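Long-range contacts in dihydroxyacetone kinase (PDB 1UN8), which phosphorylates dihydroxyacetone at the expense of ATP and carries a tightly bound phospholipid inside its C-terminal eight-helix barrel: residues 423-428 and 435-440; 462-467 and 476-481. All coordinates share one frame; numbering follows the deposited sequence.

Interaction 1 (423-428 and 435-440); sequences RLTVVM and LMSIFF. With MYY ((2R)-3-(phosphonooxy)-2-(tetradecanoyloxy)propyl palmitate), chain C.
Leu424 and Ser437 face each other where helices 413-427 and 430-448 run side by side, their short segments almost antiparallel (173°) with axes 8.3 Å apart. The small serine lets the backbones come close, Leu424 CA lying 5.7 Å from Ser437 CA. Ser437 CB points at the other helix, and OG, anti to its own carbonyl carbon (chi1 -79°), sits against the turn at Thr425. There it accepts a bent hydrogen bond from Thr425 N, 3.1 Å from N to OG, while Thr425 OG1 adds a weak one. The hydroxyl also bonds to Gly421 O one turn earlier, so this buried oxygen ties the two helices together through the backbone of the first. Thr425 CG2 also presses on the serine, 3.0 Å from Ser437 OG and close to CB.

Further toward the barrel interior the contact is apolar. Leu424 CD1 touches Met436 CB at 3.5 Å and also CD1 and CE1 of Phe440, whose ring it approaches obliquely. Met428, just past the end of helix 413-427, has a chain bent at chi3 (-73°), and its methyl CE meets Met436 CB at 3.7 Å. The Met436 chain starts toward helix 413-427 but turns away at chi2 and chi3, taking CE to the lipid, 3.4 Å from MYY C19. Phe440 CZ lies 3.7 Å from C34 on the other acyl chain, and Met428 CE touches C38 at that chain's end. Phe439 CD2 covers one face of the Phe440 ring over its centre. On the outer side, Leu120 of the second subunit packs on Thr425 and Ser437. Two neighbouring antiparallel helices, polar at the serine and lined with methionine and phenylalanine inside, thus form part of the phospholipid pocket of the eight-helix barrel.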
loop_
_atom_site.group_PDB
_atom_site.type_symbol
_atom_site.label_atom_id
_atom_site.label_comp_id
_atom_site.label_asym_id
_atom_site.label_seq_id
_atom_site.Cartn_x
_atom_site.Cartn_y
_atom_site.Cartn_z
ATOM N N ARG A 423 31.253 -25.051 18.447
ATOM C CA ARG A 423 32.080 -23.953 18.924
ATOM C C ARG A 423 32.610 -22.925 17.915
ATOM O O ARG A 423 32.822 -21.770 18.270
ATOM C CB ARG A 423 33.256 -24.533 19.716
ATOM C CG ARG A 423 32.861 -25.351 20.942
ATOM C CD ARG A 423 33.228 -24.628 22.232
ATOM N NE ARG A 423 32.320 -23.521 22.517
ATOM C CZ ARG A 423 32.690 -22.373 23.081
ATOM N NH1 ARG A 423 33.959 -22.173 23.421
ATOM N NH2 ARG A 423 31.788 -21.425 23.308
ATOM N N LEU A 424 32.818 -23.322 16.666
ATOM C CA LEU A 424 33.369 -22.395 15.682
ATOM C C LEU A 424 32.603 -21.089 15.467
ATOM O O LEU A 424 33.192 -20.018 15.589
ATOM C CB LEU A 424 33.587 -23.115 14.344
ATOM C CG LEU A 424 34.656 -24.221 14.367
ATOM C CD1 LEU A 424 34.917 -24.731 12.954
ATOM C CD2 LEU A 424 35.944 -23.682 14.979
ATOM N N THR A 425 31.311 -21.160 15.158
ATOM C CA THR A 425 30.524 -19.941 14.930
ATOM C C THR A 425 30.536 -18.990 16.118
ATOM O O THR A 425 30.363 -17.776 15.958
ATOM C CB THR A 425 29.054 -20.245 14.621
ATOM O OG1 THR A 425 28.564 -21.205 15.560
ATOM C CG2 THR A 425 28.898 -20.768 13.214
ATOM N N VAL A 426 30.730 -19.535 17.312
ATOM C CA VAL A 426 30.755 -18.706 18.506
ATOM C C VAL A 426 32.009 -17.843 18.541
ATOM O O VAL A 426 31.981 -16.707 19.009
ATOM C CB VAL A 426 30.707 -19.573 19.781
ATOM C CG1 VAL A 426 30.864 -18.701 21.028
ATOM C CG2 VAL A 426 29.395 -20.338 19.825
ATOM N N VAL A 427 33.110 -18.384 18.033
ATOM C CA VAL A 427 34.370 -17.659 18.029
ATOM C C VAL A 427 34.701 -17.044 16.669
ATOM O O VAL A 427 35.466 -16.085 16.580
ATOM C CB VAL A 427 35.508 -18.592 18.468
ATOM C CG1 VAL A 427 36.839 -17.857 18.414
ATOM C CG2 VAL A 427 35.234 -19.094 19.875
ATOM N N MET A 428 34.124 -17.605 15.613
ATOM C CA MET A 428 34.338 -17.114 14.259
ATOM C C MET A 428 33.120 -16.335 13.798
ATOM O O MET A 428 32.031 -16.901 13.647
ATOM C CB MET A 428 34.558 -18.273 13.295
ATOM C CG MET A 428 36.000 -18.554 12.944
ATOM S SD MET A 428 36.086 -19.666 11.527
ATOM C CE MET A 428 35.561 -21.239 12.296
ATOM N N LEU A 435 29.971 -21.436 7.843
ATOM C CA LEU A 435 30.325 -22.470 6.889
ATOM C C LEU A 435 31.140 -23.571 7.565
ATOM O O LEU A 435 30.852 -24.755 7.396
ATOM C CB LEU A 435 31.104 -21.864 5.726
ATOM C CG LEU A 435 30.274 -21.032 4.739
ATOM C CD1 LEU A 435 31.183 -20.194 3.847
ATOM C CD2 LEU A 435 29.429 -21.964 3.896
ATOM N N MET A 436 32.155 -23.191 8.331
ATOM C CA MET A 436 32.959 -24.195 9.016
ATOM C C MET A 436 32.105 -25.004 10.006
ATOM O O MET A 436 32.295 -26.217 10.154
ATOM C CB MET A 436 34.145 -23.551 9.751
ATOM C CG MET A 436 35.271 -23.063 8.837
ATOM S SD MET A 436 35.705 -24.260 7.538
ATOM C CE MET A 436 36.679 -25.422 8.451
ATOM N N SER A 437 31.167 -24.342 10.682
ATOM C CA SER A 437 30.306 -25.046 11.623
ATOM C C SER A 437 29.435 -26.025 10.858
ATOM O O SER A 437 29.194 -27.141 11.307
ATOM C CB SER A 437 29.433 -24.069 12.413
ATOM O OG SER A 437 30.193 -23.465 13.450
ATOM N N ILE A 438 28.957 -25.596 9.699
ATOM C CA ILE A 438 28.152 -26.468 8.866
ATOM C C ILE A 438 28.979 -27.704 8.504
ATOM O O ILE A 438 28.534 -28.842 8.653
ATOM C CB ILE A 438 27.743 -25.753 7.580
ATOM C CG1 ILE A 438 26.690 -24.697 7.910
ATOM C CG2 ILE A 438 27.252 -26.762 6.547
ATOM C CD1 ILE A 438 26.309 -23.831 6.744
ATOM N N PHE A 439 30.189 -27.458 8.029
ATOM C CA PHE A 439 31.103 -28.515 7.631
ATOM C C PHE A 439 31.240 -29.584 8.715
ATOM O O PHE A 439 30.891 -30.745 8.508
ATOM C CB PHE A 439 32.477 -27.905 7.330
ATOM C CG PHE A 439 33.501 -28.898 6.844
ATOM C CD1 PHE A 439 33.476 -29.368 5.532
ATOM C CD2 PHE A 439 34.507 -29.346 7.697
ATOM C CE1 PHE A 439 34.434 -30.261 5.074
ATOM C CE2 PHE A 439 35.472 -30.239 7.249
ATOM C CZ PHE A 439 35.436 -30.699 5.930
ATOM N N PHE A 440 31.755 -29.187 9.874
ATOM C CA PHE A 440 31.956 -30.130 10.959
ATOM C C PHE A 440 30.681 -30.755 11.529
ATOM O O PHE A 440 30.678 -31.935 11.890
ATOM C CB PHE A 440 32.767 -29.468 12.072
ATOM C CG PHE A 440 34.228 -29.308 11.742
ATOM C CD1 PHE A 440 34.738 -28.075 11.338
ATOM C CD2 PHE A 440 35.097 -30.396 11.837
ATOM C CE1 PHE A 440 36.098 -27.920 11.035
ATOM C CE2 PHE A 440 36.463 -30.256 11.534
ATOM C CZ PHE A 440 36.962 -29.012 11.134
HETATM C C38 MYY C . 38.826 -22.827 11.012
HETATM C C37 MYY C . 39.367 -23.580 12.230
HETATM C C36 MYY C . 39.120 -25.086 12.104
HETATM C C35 MYY C . 39.689 -25.851 13.303
HETATM C C34 MYY C . 39.559 -27.365 13.106
HETATM C C33 MYY C . 40.127 -28.175 14.274
HETATM C C32 MYY C . 39.944 -29.681 14.054
HETATM C C31 MYY C . 40.810 -30.206 12.907
HETATM C C30 MYY C . 40.374 -31.576 12.372
HETATM C C29 MYY C . 40.717 -32.776 13.261
HETATM C C28 MYY C . 40.590 -34.071 12.451
HETATM C C27 MYY C . 40.958 -35.334 13.234
HETATM C C26 MYY C . 41.149 -36.549 12.319
HETATM C C25 MYY C . 41.499 -37.805 13.128
HETATM C C24 MYY C . 42.474 -38.743 12.415
HETATM C C23 MYY C . 41.842 -39.924 11.666
HETATM O O10 MYY C . 40.685 -39.866 11.246
HETATM O O8 MYY C . 42.587 -41.049 11.491
HETATM C C6 MYY C . 41.917 -42.051 10.704
HETATM C C5 MYY C . 42.334 -41.937 9.242
HETATM C C4 MYY C . 42.978 -43.243 8.746
HETATM O O6 MYY C . 43.945 -43.791 9.658
HETATM P P MYY C . 45.451 -43.221 9.814
HETATM O O4 MYY C . 45.331 -41.627 10.036
HETATM O O3 MYY C . 45.973 -43.838 11.210
HETATM O O5 MYY C . 46.354 -43.579 8.694
HETATM O O7 MYY C . 43.139 -40.757 9.050
HETATM C C7 MYY C . 43.102 -40.316 7.761
HETATM O O9 MYY C . 42.473 -40.923 6.897
HETATM C C8 MYY C . 43.897 -39.053 7.407
HETATM C C9 MYY C . 42.967 -37.962 6.872
HETATM C C10 MYY C . 43.120 -36.655 7.655
HETATM C C11 MYY C . 42.206 -35.551 7.118
HETATM C C12 MYY C . 42.327 -34.285 7.970
HETATM C C13 MYY C . 41.364 -33.188 7.512
HETATM C C14 MYY C . 41.321 -32.098 8.584
HETATM C C15 MYY C . 40.260 -31.031 8.314
HETATM C C16 MYY C . 40.763 -29.925 7.385
HETATM C C17 MYY C . 39.868 -28.693 7.532
HETATM C C18 MYY C . 40.582 -27.434 7.035
HETATM C C19 MYY C . 39.825 -26.167 7.440
HETATM C C20 MYY C . 40.635 -24.910 7.110
#

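Interaction 2 (462-467 and 476-481); sequences AQMKFY and TMIDAL
Methyl CE of Met464 touches CD1 of Ile478 at 3.3 Å, the two side chains sliding past each other in opposite directions. They bridge segments 462-467 and 476-481, whose nearest CA atoms, those of Lys465 and Ile478, are still 8.1 Å apart. Met464 CG stands anti to the backbone N (chi1 -175°), and CB points toward 476-481; the chain bends only at chi3. Its CE is the tight point of the contact: besides Ile478 CD1 it touches Leu481 CD1 at 3.9 Å and, more loosely, Met477 CE at 4.2 Å. Three apolar side chains of 476-481, those of Met477, Ile478 and Leu481, thus meet one methyl, and Leu435 and Phe439 of helix 430-448 extend the same core.

Lys465 marks the looser, partly exposed flank. Its CG comes no closer than 4.2 Å to Ile478 CD1, so the aliphatic part of the chain merely lies beside the isoleucine, and the ammonium group NZ reaches on to hydrogen-bond Gln482 OE1. The remaining helix surface at Gln463 and Tyr467 is turned to the second subunit, where both side chains hydrogen-bond to Glu123 of that subunit.

The geometry of Thr476 and Asp479 fits a capping box, though the placing of Ile478 N and Asp479 OD2 is less certain and the bond from Thr476 N is weak. Met477 also lies beside the bound lipid and Gly535, an ATP-binding residue. The contact joins ATP-site residues Thr476 and Met477, leading into helix 478-490, to the apolar core of the eight-helix barrel.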
loop_
_atom_site.group_PDB
_atom_site.type_symbol
_atom_site.label_atom_id
_atom_site.label_comp_id
_atom_site.label_asym_id
_atom_site.label_seq_id
_atom_site.Cartn_x
_atom_site.Cartn_y
_atom_site.Cartn_z
ATOM N N ALA A 462 30.055 -31.315 0.909
ATOM C CA ALA A 462 28.813 -31.316 0.144
ATOM C C ALA A 462 27.767 -30.368 0.748
ATOM O O ALA A 462 27.064 -29.660 0.029
ATOM C CB ALA A 462 28.248 -32.742 0.084
ATOM N N GLN A 463 27.663 -30.372 2.074
ATOM C CA GLN A 463 26.705 -29.512 2.750
ATOM C C GLN A 463 27.180 -28.064 2.697
ATOM O O GLN A 463 26.384 -27.140 2.529
ATOM C CB GLN A 463 26.517 -29.976 4.198
ATOM C CG GLN A 463 25.848 -31.337 4.286
ATOM C CD GLN A 463 24.548 -31.378 3.493
ATOM O OE1 GLN A 463 24.507 -31.901 2.378
ATOM N NE2 GLN A 463 23.472 -30.846 4.078
ATOM N N MET A 464 28.482 -27.867 2.827
ATOM C CA MET A 464 29.020 -26.525 2.777
ATOM C C MET A 464 28.695 -25.926 1.401
ATOM O O MET A 464 28.353 -24.746 1.282
ATOM C CB MET A 464 30.526 -26.570 3.023
ATOM C CG MET A 464 31.189 -25.217 3.115
ATOM S SD MET A 464 32.716 -25.311 4.064
ATOM C CE MET A 464 33.689 -26.363 3.008
ATOM N N LYS A 465 28.765 -26.754 0.364
ATOM C CA LYS A 465 28.483 -26.282 -0.994
ATOM C C LYS A 465 27.009 -25.985 -1.217
ATOM O O LYS A 465 26.656 -25.000 -1.861
ATOM C CB LYS A 465 28.957 -27.311 -2.028
ATOM C CG LYS A 465 30.465 -27.519 -2.031
ATOM C CD LYS A 465 30.886 -28.680 -2.922
ATOM C CE LYS A 465 30.531 -28.422 -4.373
ATOM N NZ LYS A 465 31.116 -29.470 -5.254
ATOM N N PHE A 466 26.145 -26.839 -0.681
ATOM C CA PHE A 466 24.714 -26.661 -0.845
ATOM C C PHE A 466 24.227 -25.327 -0.284
ATOM O O PHE A 466 23.534 -24.574 -0.962
ATOM C CB PHE A 466 23.952 -27.797 -0.159
ATOM C CG PHE A 466 22.470 -27.691 -0.324
ATOM C CD1 PHE A 466 21.857 -28.116 -1.504
ATOM C CD2 PHE A 466 21.691 -27.087 0.665
ATOM C CE1 PHE A 466 20.488 -27.939 -1.703
ATOM C CE2 PHE A 466 20.320 -26.904 0.480
ATOM C CZ PHE A 466 19.718 -27.333 -0.713
ATOM N N TYR A 467 24.596 -25.044 0.958
ATOM C CA TYR A 467 24.180 -23.814 1.616
ATOM C C TYR A 467 25.017 -22.626 1.162
ATOM O O TYR A 467 24.488 -21.550 0.890
ATOM C CB TYR A 467 24.291 -23.967 3.139
ATOM C CG TYR A 467 23.462 -25.093 3.713
ATOM C CD1 TYR A 467 24.017 -26.002 4.609
ATOM C CD2 TYR A 467 22.125 -25.256 3.352
ATOM C CE1 TYR A 467 23.261 -27.053 5.129
ATOM C CE2 TYR A 467 21.362 -26.296 3.866
ATOM C CZ TYR A 467 21.936 -27.193 4.753
ATOM O OH TYR A 467 21.196 -28.240 5.253
ATOM N N THR A 476 37.168 -20.129 -3.465
ATOM C CA THR A 476 37.013 -20.254 -2.016
ATOM C C THR A 476 37.782 -21.496 -1.593
ATOM O O THR A 476 38.261 -22.251 -2.443
ATOM C CB THR A 476 35.544 -20.434 -1.597
ATOM O OG1 THR A 476 35.135 -21.787 -1.844
ATOM C CG2 THR A 476 34.653 -19.477 -2.376
ATOM N N MET A 477 37.885 -21.720 -0.289
ATOM C CA MET A 477 38.605 -22.885 0.210
ATOM C C MET A 477 38.180 -24.178 -0.500
ATOM O O MET A 477 38.942 -25.141 -0.567
ATOM C CB MET A 477 38.390 -23.014 1.709
ATOM C CG MET A 477 36.972 -23.290 2.104
ATOM S SD MET A 477 36.862 -23.253 3.890
ATOM C CE MET A 477 37.397 -24.908 4.278
ATOM N N ILE A 478 36.968 -24.191 -1.043
ATOM C CA ILE A 478 36.464 -25.361 -1.745
ATOM C C ILE A 478 37.430 -25.793 -2.845
ATOM O O ILE A 478 37.654 -26.990 -3.053
ATOM C CB ILE A 478 35.086 -25.070 -2.392
ATOM C CG1 ILE A 478 34.083 -24.622 -1.320
ATOM C CG2 ILE A 478 34.573 -26.306 -3.121
ATOM C CD1 ILE A 478 33.828 -25.641 -0.245
ATOM N N ASP A 479 38.008 -24.816 -3.543
ATOM C CA ASP A 479 38.936 -25.106 -4.634
ATOM C C ASP A 479 40.141 -25.958 -4.256
ATOM O O ASP A 479 40.759 -26.583 -5.117
ATOM C CB ASP A 479 39.415 -23.808 -5.273
ATOM C CG ASP A 479 38.272 -22.914 -5.662
ATOM O OD1 ASP A 479 37.495 -23.315 -6.550
ATOM O OD2 ASP A 479 38.143 -21.812 -5.099
ATOM N N ALA A 480 40.471 -25.984 -2.972
ATOM C CA ALA A 480 41.590 -26.779 -2.507
ATOM C C ALA A 480 41.066 -27.986 -1.722
ATOM O O ALA A 480 41.637 -29.075 -1.788
ATOM C CB ALA A 480 42.515 -25.922 -1.620
ATOM N N LEU A 481 39.966 -27.790 -0.998
ATOM C CA LEU A 481 39.384 -28.850 -0.177
ATOM C C LEU A 481 38.871 -30.034 -0.983
ATOM O O LEU A 481 39.230 -31.176 -0.713
ATOM C CB LEU A 481 38.236 -28.301 0.674
ATOM C CG LEU A 481 38.112 -28.755 2.134
ATOM C CD1 LEU A 481 36.643 -28.862 2.471
ATOM C CD2 LEU A 481 38.800 -30.076 2.373
#

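Interactions 1 and 2 lie in series along the chain, their centres about 14 Å apart, and both belong to the C-terminal helical barrel. Interaction 1 joins helices 413-427 and 430-448, interaction 2 joins 453-468 and 478-490, and helix 430-448 connects them, through 453-468 and through Met477. Between helices 430-448 and 453-468, Leu435 CD2 packs on Met464 CG at 3.8 Å; separately, Met436 SD meets Met477 CE of 476-481 at 3.7 Å. Four successive helices thus form one continuous part of the barrel wall. The lipid pocket and the ATP site adjoin at this pair of methionines, and both contacts border the second subunit of the homodimer.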